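Local coordinates for V-type ATP synthase alpha chain (Nanoarchaeum equitans Kin4-M, PDB 5BN3), which belongs to the ATP synthase alpha/beta family and holds adenosine-5'-diphosphate in a nucleotide-binding domain of the P-loop type, at residues Tyr196-Ile201 against Lys431-Glu436; Thr204-Ile209 against Pro415-Leu420; Pro212-Gly217 against Thr424-Phe429. One frame throughout, in Å; residues are numbered along the deposited sequence.

Contact 1 (Tyr196-Ile201 against Lys431-Glu436); sequences YNYPFI and KKYFEE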
loop_
_atom_site.group_PDB
_atom_site.type_symbol
_atom_site.label_atom_id
_atom_site.label_comp_id
_atom_site.label_asym_id
_atom_site.label_seq_id
_atom_site.Cartn_x
_atom_site.Cartn_y
_atom_site.Cartn_z
ATOM N N TYR A 196 29.028 -29.674 -10.034
ATOM C CA TYR A 196 29.719 -29.183 -8.853
ATOM C C TYR A 196 30.564 -30.315 -8.288
ATOM O O TYR A 196 30.281 -31.491 -8.523
ATOM C CB TYR A 196 28.725 -28.661 -7.822
ATOM C CG TYR A 196 28.033 -27.399 -8.269
ATOM C CD1 TYR A 196 28.746 -26.380 -8.885
ATOM C CD2 TYR A 196 26.668 -27.231 -8.093
ATOM C CE1 TYR A 196 28.120 -25.223 -9.301
ATOM C CE2 TYR A 196 26.034 -26.077 -8.509
ATOM C CZ TYR A 196 26.768 -25.077 -9.113
ATOM O OH TYR A 196 26.149 -23.923 -9.531
ATOM N N ASN A 197 31.596 -29.956 -7.541
ATOM C CA ASN A 197 32.682 -30.875 -7.263
ATOM C C ASN A 197 33.232 -30.659 -5.867
ATOM O O ASN A 197 33.543 -31.605 -5.140
ATOM C CB ASN A 197 33.784 -30.604 -8.290
ATOM C CG ASN A 197 34.954 -31.546 -8.163
ATOM O OD1 ASN A 197 34.824 -32.653 -7.641
ATOM N ND2 ASN A 197 36.109 -31.117 -8.655
ATOM N N TYR A 198 33.320 -29.390 -5.497
ATOM C CA TYR A 198 34.169 -28.964 -4.403
ATOM C C TYR A 198 33.580 -27.706 -3.779
ATOM O O TYR A 198 33.113 -26.818 -4.494
ATOM C CB TYR A 198 35.545 -28.657 -4.983
ATOM C CG TYR A 198 36.690 -28.711 -4.011
ATOM C CD1 TYR A 198 37.363 -29.900 -3.768
ATOM C CD2 TYR A 198 37.123 -27.568 -3.359
ATOM C CE1 TYR A 198 38.425 -29.951 -2.889
ATOM C CE2 TYR A 198 38.182 -27.606 -2.479
ATOM C CZ TYR A 198 38.829 -28.800 -2.248
ATOM O OH TYR A 198 39.886 -28.837 -1.370
ATOM N N PRO A 199 33.599 -27.623 -2.442
ATOM C CA PRO A 199 33.007 -26.461 -1.772
ATOM C C PRO A 199 33.803 -25.183 -2.019
ATOM O O PRO A 199 35.014 -25.246 -2.238
ATOM C CB PRO A 199 33.075 -26.840 -0.289
ATOM C CG PRO A 199 34.197 -27.823 -0.200
ATOM C CD PRO A 199 34.152 -28.599 -1.485
ATOM N N PHE A 200 33.116 -24.046 -1.998
ATOM C CA PHE A 200 33.767 -22.747 -2.064
ATOM C C PHE A 200 34.127 -22.329 -0.639
ATOM O O PHE A 200 33.259 -21.908 0.128
ATOM C CB PHE A 200 32.827 -21.726 -2.711
ATOM C CG PHE A 200 33.387 -20.332 -2.783
ATOM C CD1 PHE A 200 34.510 -20.059 -3.549
ATOM C CD2 PHE A 200 32.770 -19.288 -2.106
ATOM C CE1 PHE A 200 35.020 -18.774 -3.625
ATOM C CE2 PHE A 200 33.273 -18.000 -2.179
ATOM C CZ PHE A 200 34.400 -17.741 -2.940
ATOM N N ILE A 201 35.401 -22.468 -0.281
ATOM C CA ILE A 201 35.855 -22.146 1.071
ATOM C C ILE A 201 36.197 -20.662 1.193
ATOM O O ILE A 201 37.118 -20.174 0.538
ATOM C CB ILE A 201 37.073 -22.996 1.484
ATOM C CG1 ILE A 201 36.773 -24.489 1.301
ATOM C CG2 ILE A 201 37.468 -22.696 2.922
ATOM C CD1 ILE A 201 35.633 -25.000 2.160
ATOM N N LYS A 431 28.845 -31.877 0.633
ATOM C CA LYS A 431 28.857 -32.718 1.828
ATOM C C LYS A 431 29.823 -33.887 1.669
ATOM O O LYS A 431 30.372 -34.384 2.655
ATOM C CB LYS A 431 27.451 -33.229 2.165
ATOM C CG LYS A 431 26.849 -34.191 1.147
ATOM C CD LYS A 431 25.545 -34.788 1.671
ATOM C CE LYS A 431 24.838 -35.625 0.612
ATOM N NZ LYS A 431 23.510 -36.114 1.085
ATOM N N LYS A 432 30.025 -34.313 0.424
ATOM C CA LYS A 432 30.992 -35.355 0.099
ATOM C C LYS A 432 32.357 -34.968 0.643
ATOM O O LYS A 432 32.986 -35.734 1.370
ATOM C CB LYS A 432 31.107 -35.518 -1.416
ATOM C CG LYS A 432 29.868 -35.126 -2.203
ATOM C CD LYS A 432 30.265 -34.710 -3.614
ATOM C CE LYS A 432 29.055 -34.504 -4.509
ATOM N NZ LYS A 432 29.448 -33.960 -5.840
ATOM N N TYR A 433 32.798 -33.765 0.281
ATOM C CA TYR A 433 34.099 -33.246 0.684
ATOM C C TYR A 433 34.284 -33.254 2.195
ATOM O O TYR A 433 35.325 -33.675 2.698
ATOM C CB TYR A 433 34.283 -31.822 0.153
ATOM C CG TYR A 433 35.552 -31.144 0.624
ATOM C CD1 TYR A 433 36.734 -31.280 -0.085
ATOM C CD2 TYR A 433 35.563 -30.362 1.772
ATOM C CE1 TYR A 433 37.892 -30.664 0.338
ATOM C CE2 TYR A 433 36.719 -29.742 2.202
ATOM C CZ TYR A 433 37.879 -29.897 1.480
ATOM O OH TYR A 433 39.034 -29.284 1.902
ATOM N N PHE A 434 33.274 -32.774 2.914
ATOM C CA PHE A 434 33.362 -32.659 4.364
ATOM C C PHE A 434 33.337 -34.021 5.050
ATOM O O PHE A 434 34.036 -34.232 6.036
ATOM C CB PHE A 434 32.249 -31.757 4.903
ATOM C CG PHE A 434 32.410 -30.309 4.526
ATOM C CD1 PHE A 434 33.395 -29.532 5.119
ATOM C CD2 PHE A 434 31.574 -29.723 3.588
ATOM C CE1 PHE A 434 33.547 -28.198 4.776
ATOM C CE2 PHE A 434 31.721 -28.388 3.242
ATOM C CZ PHE A 434 32.708 -27.627 3.838
ATOM N N GLU A 435 32.530 -34.938 4.523
ATOM C CA GLU A 435 32.453 -36.299 5.048
ATOM C C GLU A 435 33.824 -36.973 5.056
ATOM O O GLU A 435 34.314 -37.389 6.109
ATOM C CB GLU A 435 31.469 -37.121 4.235
ATOM N N GLU A 436 34.428 -37.068 3.873
ATOM C CA GLU A 436 35.745 -37.671 3.689
ATOM C C GLU A 436 36.778 -37.153 4.683
ATOM O O GLU A 436 37.375 -37.923 5.436
ATOM C CB GLU A 436 36.254 -37.396 2.267
ATOM C CG GLU A 436 35.313 -37.812 1.143
ATOM C CD GLU A 436 35.388 -39.291 0.813
ATOM O OE1 GLU A 436 35.906 -40.070 1.640
ATOM O OE2 GLU A 436 34.925 -39.674 -0.281
#
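Y433 turns the edge of its ring toward the face of Y198. This is an edge-to-face pair with centroids 4.7 Å apart and planes at 65°, so the T leans rather than standing upright. The edge atom that does the touching is CE1 of Y433, which sits 3.3 Å from CZ of Y198. The contact therefore falls on the hydroxyl half of the Y198 ring, not on its centre. CG of Y433 is anti to the backbone N (chi1 175°), on a CB that already points to the loop. The same ring receives P199 over one face: CG of the proline is 3.9 Å from the ring centroid and 28° off its normal, a CH-pi contact, with the two side chains crossing at about a right angle. CD of P199 lies nearer the root of the ring, 3.6 Å from CB of Y433.

F434 continues the surface more loosely. Its CE2 lies 4.1 Å from CB of P199, and its CZ lies 4.3 Å from CD1 of I201. CD2 of Y433 lies over the centre of one F434 face, so the two successive rings are in contact. At the exposed margin the extended chain of K432 brings NZ to 3.7 Å from O of Y196, a loose approach. L503, on helix 503-523, touches both Y433 and I201, while V441 on helix 441-458 touches F434. The result is a small aromatic-proline cluster joining the loop that leads into helix 205-210 to helix 427-437, which in turn leads into the C-terminal helices packed next to it.

Contact 2 (Thr204-Ile209 against Pro415-Leu420); sequences TRVLDI and PAINYL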
loop_
_atom_site.group_PDB
_atom_site.type_symbol
_atom_site.label_atom_id
_atom_site.label_comp_id
_atom_site.label_asym_id
_atom_site.label_seq_id
_atom_site.Cartn_x
_atom_site.Cartn_y
_atom_site.Cartn_z
ATOM N N THR A 204 35.270 -17.770 6.196
ATOM C CA THR A 204 34.258 -17.342 7.156
ATOM C C THR A 204 33.426 -18.559 7.556
ATOM O O THR A 204 32.834 -19.221 6.701
ATOM C CB THR A 204 33.348 -16.248 6.564
ATOM O OG1 THR A 204 34.131 -15.083 6.268
ATOM C CG2 THR A 204 32.251 -15.872 7.550
ATOM N N ARG A 205 33.385 -18.844 8.857
ATOM C CA ARG A 205 32.790 -20.078 9.379
ATOM C C ARG A 205 31.332 -20.320 8.975
ATOM O O ARG A 205 30.989 -21.406 8.502
ATOM C CB ARG A 205 32.928 -20.130 10.908
ATOM C CG ARG A 205 34.371 -20.274 11.392
ATOM C CD ARG A 205 34.453 -20.426 12.908
ATOM N NE ARG A 205 34.204 -19.167 13.605
ATOM C CZ ARG A 205 35.145 -18.269 13.879
ATOM N NH1 ARG A 205 36.399 -18.488 13.513
ATOM N NH2 ARG A 205 34.833 -17.152 14.517
ATOM N N VAL A 206 30.478 -19.319 9.162
ATOM C CA VAL A 206 29.059 -19.478 8.850
ATOM C C VAL A 206 28.844 -19.776 7.365
ATOM O O VAL A 206 27.943 -20.530 6.996
ATOM C CB VAL A 206 28.227 -18.249 9.315
ATOM C CG1 VAL A 206 28.685 -16.973 8.610
ATOM C CG2 VAL A 206 26.741 -18.487 9.099
ATOM N N LEU A 207 29.703 -19.217 6.517
ATOM C CA LEU A 207 29.588 -19.431 5.077
ATOM C C LEU A 207 30.235 -20.737 4.622
ATOM O O LEU A 207 29.926 -21.241 3.545
ATOM C CB LEU A 207 30.192 -18.257 4.304
ATOM C CG LEU A 207 29.585 -16.876 4.541
ATOM C CD1 LEU A 207 30.082 -15.891 3.495
ATOM C CD2 LEU A 207 28.072 -16.952 4.526
ATOM N N ASP A 208 31.132 -21.286 5.435
ATOM C CA ASP A 208 31.847 -22.503 5.049
ATOM C C ASP A 208 31.157 -23.786 5.511
ATOM O O ASP A 208 31.245 -24.817 4.845
ATOM C CB ASP A 208 33.297 -22.464 5.549
ATOM C CG ASP A 208 34.130 -21.410 4.844
ATOM O OD1 ASP A 208 33.699 -20.927 3.776
ATOM O OD2 ASP A 208 35.220 -21.070 5.356
ATOM N N ILE A 209 30.468 -23.719 6.644
ATOM C CA ILE A 209 29.832 -24.905 7.207
ATOM C C ILE A 209 28.310 -24.845 7.130
ATOM O O ILE A 209 27.666 -25.779 6.649
ATOM C CB ILE A 209 30.240 -25.115 8.677
ATOM C CG1 ILE A 209 31.761 -25.183 8.800
ATOM C CG2 ILE A 209 29.619 -26.382 9.222
ATOM C CD1 ILE A 209 32.387 -26.341 8.044
ATOM N N PRO A 415 29.315 -11.992 11.496
ATOM C CA PRO A 415 28.366 -11.645 10.427
ATOM C C PRO A 415 26.915 -11.789 10.872
ATOM O O PRO A 415 26.568 -12.767 11.536
ATOM C CB PRO A 415 28.669 -12.684 9.342
ATOM C CG PRO A 415 30.078 -13.115 9.610
ATOM C CD PRO A 415 30.201 -13.101 11.102
ATOM N N ALA A 416 26.084 -10.819 10.512
ATOM C CA ALA A 416 24.681 -10.824 10.918
ATOM C C ALA A 416 23.823 -11.756 10.065
ATOM O O ALA A 416 22.727 -11.385 9.644
ATOM C CB ALA A 416 24.122 -9.415 10.887
ATOM N N ILE A 417 24.312 -12.971 9.832
ATOM C CA ILE A 417 23.585 -13.954 9.033
ATOM C C ILE A 417 22.382 -14.514 9.796
ATOM O O ILE A 417 22.535 -15.068 10.886
ATOM C CB ILE A 417 24.504 -15.125 8.623
ATOM C CG1 ILE A 417 25.605 -14.644 7.671
ATOM C CG2 ILE A 417 23.699 -16.235 7.971
ATOM C CD1 ILE A 417 25.109 -14.317 6.270
ATOM N N ASN A 418 21.191 -14.362 9.221
ATOM C CA ASN A 418 19.983 -14.986 9.758
ATOM C C ASN A 418 20.017 -16.486 9.475
ATOM O O ASN A 418 19.746 -16.918 8.354
ATOM C CB ASN A 418 18.739 -14.339 9.132
ATOM C CG ASN A 418 17.437 -14.813 9.761
ATOM O OD1 ASN A 418 17.261 -15.996 10.056
ATOM N ND2 ASN A 418 16.510 -13.883 9.960
ATOM N N TYR A 419 20.338 -17.274 10.498
ATOM C CA TYR A 419 20.534 -18.715 10.341
ATOM C C TYR A 419 19.237 -19.517 10.229
ATOM O O TYR A 419 19.270 -20.742 10.101
ATOM C CB TYR A 419 21.395 -19.259 11.488
ATOM C CG TYR A 419 21.017 -18.727 12.851
ATOM C CD1 TYR A 419 19.914 -19.223 13.530
ATOM C CD2 TYR A 419 21.775 -17.740 13.464
ATOM C CE1 TYR A 419 19.570 -18.744 14.773
ATOM C CE2 TYR A 419 21.438 -17.255 14.709
ATOM C CZ TYR A 419 20.335 -17.764 15.357
ATOM O OH TYR A 419 19.986 -17.289 16.599
ATOM N N LEU A 420 18.100 -18.830 10.275
ATOM C CA LEU A 420 16.807 -19.488 10.109
ATOM C C LEU A 420 16.244 -19.245 8.713
ATOM O O LEU A 420 15.539 -20.089 8.159
ATOM C CB LEU A 420 15.814 -18.993 11.164
ATOM C CG LEU A 420 16.164 -19.295 12.622
ATOM C CD1 LEU A 420 15.035 -18.880 13.550
ATOM C CD2 LEU A 420 16.471 -20.767 12.792
#
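The backbones of V206 and I417 approach to 7.8 Å between CA atoms, where the first turn of helix 205-210 faces a loop that opens with a cis peptide bond before P415 and makes an inverse gamma turn at A416. Everything that meets across this gap is aliphatic. V206 presents both methyls: CG2, anti to the backbone N, lies 3.9 Å from CG2 of I417, and CG1 lies 4.0 Å from CG1 of I417, the two side chains crossing obliquely. L207 adds its CD2 beside CD1 of I417 at 4.3 Å. At the start of the helix the side chains of T204 and P415 run antiparallel, CG2 of T204 4.1 Å from CG of P415. All five residues are buried. The side chain of P415 also comes to about 4 Å from the bound adenosine-5'-diphosphate (nearest atoms). Farther along, N418 OD1 accepts from L420 N in an Asx turn. Around this core, helix 503-523 packs on R205 and I209, R205 forms a salt bridge with D498, and Y419 reaches helices 441-458 and 472-489, so the contact lies between the nucleotide pocket and the C-terminal helices.

Contact 3 (Pro212-Gly217 against Thr424-Phe429); sequences PIAKGG and TKQWEF
Q426 reaches across to A214, and its OE1 accepts the backbone N of A214 at 2.8 Å. The bond is nearly straight, 173° at the hydrogen, and the N-H arrives almost along the axis of the side-chain carbonyl. The glutamine gets there with its chain extended beyond CG (chi2 177°), lying side by side with I213, whose CB is 3.3 Å from the same OE1. NE2 of Q426 lies beside the glycine backbone, 3.8 Å from CA of G217. A second bond runs from T424 OG1 to O of P212, the donor tilted 33° from the carbonyl plane; the modelled 2.5 Å is so short that its exact length is doubtful. The same OG1 accepts from Q426 N in an ST turn. P212 completes this tight part, its CG 3.7 Å from CE3 at the edge of the W427 ring. By contrast, K425, E428 and F429 stay off the loop. K425 turns away from it, and its NZ makes a salt bridge with E141 of the chain of NEQ263. A glycerol bonds to T424 N. The chemistry implies that side-chain groups of 424-426 satisfy main-chain N-H and C=O groups of a buried loop, with P212 packed beside them.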
loop_
_atom_site.group_PDB
_atom_site.type_symbol
_atom_site.label_atom_id
_atom_site.label_comp_id
_atom_site.label_asym_id
_atom_site.label_seq_id
_atom_site.Cartn_x
_atom_site.Cartn_y
_atom_site.Cartn_z
ATOM N N PRO A 212 27.237 -23.322 2.859
ATOM C CA PRO A 212 28.271 -23.233 1.825
ATOM C C PRO A 212 27.716 -23.398 0.416
ATOM O O PRO A 212 26.687 -24.048 0.232
ATOM C CB PRO A 212 29.184 -24.418 2.151
ATOM C CG PRO A 212 28.263 -25.429 2.744
ATOM C CD PRO A 212 27.245 -24.636 3.532
ATOM N N ILE A 213 28.389 -22.799 -0.561
ATOM C CA ILE A 213 28.109 -23.077 -1.962
ATOM C C ILE A 213 29.298 -23.812 -2.565
ATOM O O ILE A 213 30.368 -23.885 -1.957
ATOM C CB ILE A 213 27.854 -21.791 -2.777
ATOM C CG1 ILE A 213 29.061 -20.854 -2.715
ATOM C CG2 ILE A 213 26.625 -21.083 -2.277
ATOM C CD1 ILE A 213 28.888 -19.591 -3.552
ATOM N N ALA A 214 29.117 -24.346 -3.765
ATOM C CA ALA A 214 30.210 -25.022 -4.453
ATOM C C ALA A 214 30.997 -24.023 -5.293
ATOM O O ALA A 214 30.494 -22.938 -5.605
ATOM C CB ALA A 214 29.672 -26.131 -5.326
ATOM N N LYS A 215 32.228 -24.386 -5.655
ATOM C CA LYS A 215 33.004 -23.588 -6.599
ATOM C C LYS A 215 32.261 -23.528 -7.923
ATOM O O LYS A 215 31.907 -24.565 -8.492
ATOM C CB LYS A 215 34.393 -24.191 -6.830
ATOM C CG LYS A 215 35.440 -23.809 -5.799
ATOM C CD LYS A 215 36.841 -23.969 -6.378
ATOM C CE LYS A 215 37.912 -23.657 -5.350
ATOM N NZ LYS A 215 37.727 -22.315 -4.738
ATOM N N GLY A 216 32.030 -22.317 -8.414
ATOM C CA GLY A 216 31.263 -22.133 -9.630
ATOM C C GLY A 216 29.808 -21.843 -9.321
ATOM O O GLY A 216 29.002 -21.645 -10.227
ATOM N N GLY A 217 29.470 -21.820 -8.036
ATOM C CA GLY A 217 28.113 -21.511 -7.622
ATOM C C GLY A 217 27.866 -20.016 -7.527
ATOM O O GLY A 217 28.686 -19.209 -7.965
ATOM N N THR A 424 21.277 -22.784 1.617
ATOM C CA THR A 424 22.061 -23.156 0.446
ATOM C C THR A 424 21.374 -24.325 -0.244
ATOM O O THR A 424 20.847 -25.220 0.418
ATOM C CB THR A 424 23.527 -23.508 0.793
ATOM O OG1 THR A 424 24.223 -23.896 -0.398
ATOM C CG2 THR A 424 23.595 -24.645 1.811
ATOM N N LYS A 425 21.349 -24.299 -1.572
ATOM C CA LYS A 425 20.763 -25.392 -2.336
ATOM C C LYS A 425 21.856 -26.328 -2.836
ATOM O O LYS A 425 21.595 -27.226 -3.633
ATOM C CB LYS A 425 19.954 -24.849 -3.521
ATOM C CG LYS A 425 18.763 -23.982 -3.140
ATOM C CD LYS A 425 18.027 -23.484 -4.380
ATOM C CE LYS A 425 17.487 -24.636 -5.215
ATOM N NZ LYS A 425 16.409 -25.395 -4.518
ATOM N N GLN A 426 23.076 -26.115 -2.356
ATOM C CA GLN A 426 24.233 -26.837 -2.874
ATOM C C GLN A 426 24.954 -27.691 -1.833
ATOM O O GLN A 426 26.069 -28.145 -2.069
ATOM C CB GLN A 426 25.203 -25.855 -3.550
ATOM C CG GLN A 426 24.599 -25.162 -4.772
ATOM C CD GLN A 426 25.517 -24.135 -5.408
ATOM O OE1 GLN A 426 26.661 -23.956 -4.989
ATOM N NE2 GLN A 426 25.014 -23.450 -6.431
ATOM N N TRP A 427 24.316 -27.923 -0.691
ATOM C CA TRP A 427 24.914 -28.775 0.333
ATOM C C TRP A 427 25.141 -30.204 -0.159
ATOM O O TRP A 427 26.110 -30.852 0.237
ATOM C CB TRP A 427 24.061 -28.796 1.604
ATOM C CG TRP A 427 24.566 -29.770 2.633
ATOM C CD1 TRP A 427 23.979 -30.943 3.016
ATOM C CD2 TRP A 427 25.776 -29.661 3.394
ATOM N NE1 TRP A 427 24.744 -31.562 3.978
ATOM C CE2 TRP A 427 25.852 -30.796 4.226
ATOM C CE3 TRP A 427 26.798 -28.711 3.456
ATOM C CZ2 TRP A 427 26.915 -31.004 5.107
ATOM C CZ3 TRP A 427 27.847 -28.917 4.330
ATOM C CH2 TRP A 427 27.899 -30.054 5.143
ATOM N N GLU A 428 24.256 -30.691 -1.024
ATOM C CA GLU A 428 24.363 -32.062 -1.530
ATOM C C GLU A 428 25.617 -32.288 -2.376
ATOM O O GLU A 428 26.071 -33.423 -2.529
ATOM C CB GLU A 428 23.107 -32.455 -2.322
ATOM C CG GLU A 428 22.849 -31.627 -3.574
ATOM C CD GLU A 428 21.639 -32.110 -4.356
ATOM O OE1 GLU A 428 21.734 -33.177 -5.001
ATOM O OE2 GLU A 428 20.594 -31.427 -4.324
ATOM N N PHE A 429 26.178 -31.209 -2.911
ATOM C CA PHE A 429 27.350 -31.307 -3.777
ATOM C C PHE A 429 28.668 -31.151 -3.018
ATOM O O PHE A 429 29.734 -31.479 -3.545
ATOM C CB PHE A 429 27.281 -30.261 -4.896
ATOM C CG PHE A 429 26.039 -30.346 -5.742
ATOM C CD1 PHE A 429 25.861 -31.392 -6.636
ATOM C CD2 PHE A 429 25.063 -29.365 -5.663
ATOM C CE1 PHE A 429 24.723 -31.466 -7.422
ATOM C CE2 PHE A 429 23.922 -29.434 -6.446
ATOM C CZ PHE A 429 23.753 -30.486 -7.327
#

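In the fold
Following the chain from the N terminus, 196-201, 204-209 and 212-217 come in quick succession, and their partners lie some two hundred residues later. Contact 1 closes the widest loop, returning from helix 427-437, and both others nest inside it. Contacts 2 and 3 cross, because 415-420 falls after 212-217 and before 424-429. Contacts 1 and 3 are neighbours, centres 8 Å apart, share helix 427-437 and are joined by probable backbone hydrogen bonds, Y198 with K215 and F200 with I213. Contact 2 meets contact 1 where F434 packs on D208 and I209. Together they tie helix 205-210 and the entry to strand 218-222 to the loop by the nucleotide and to helix 427-437.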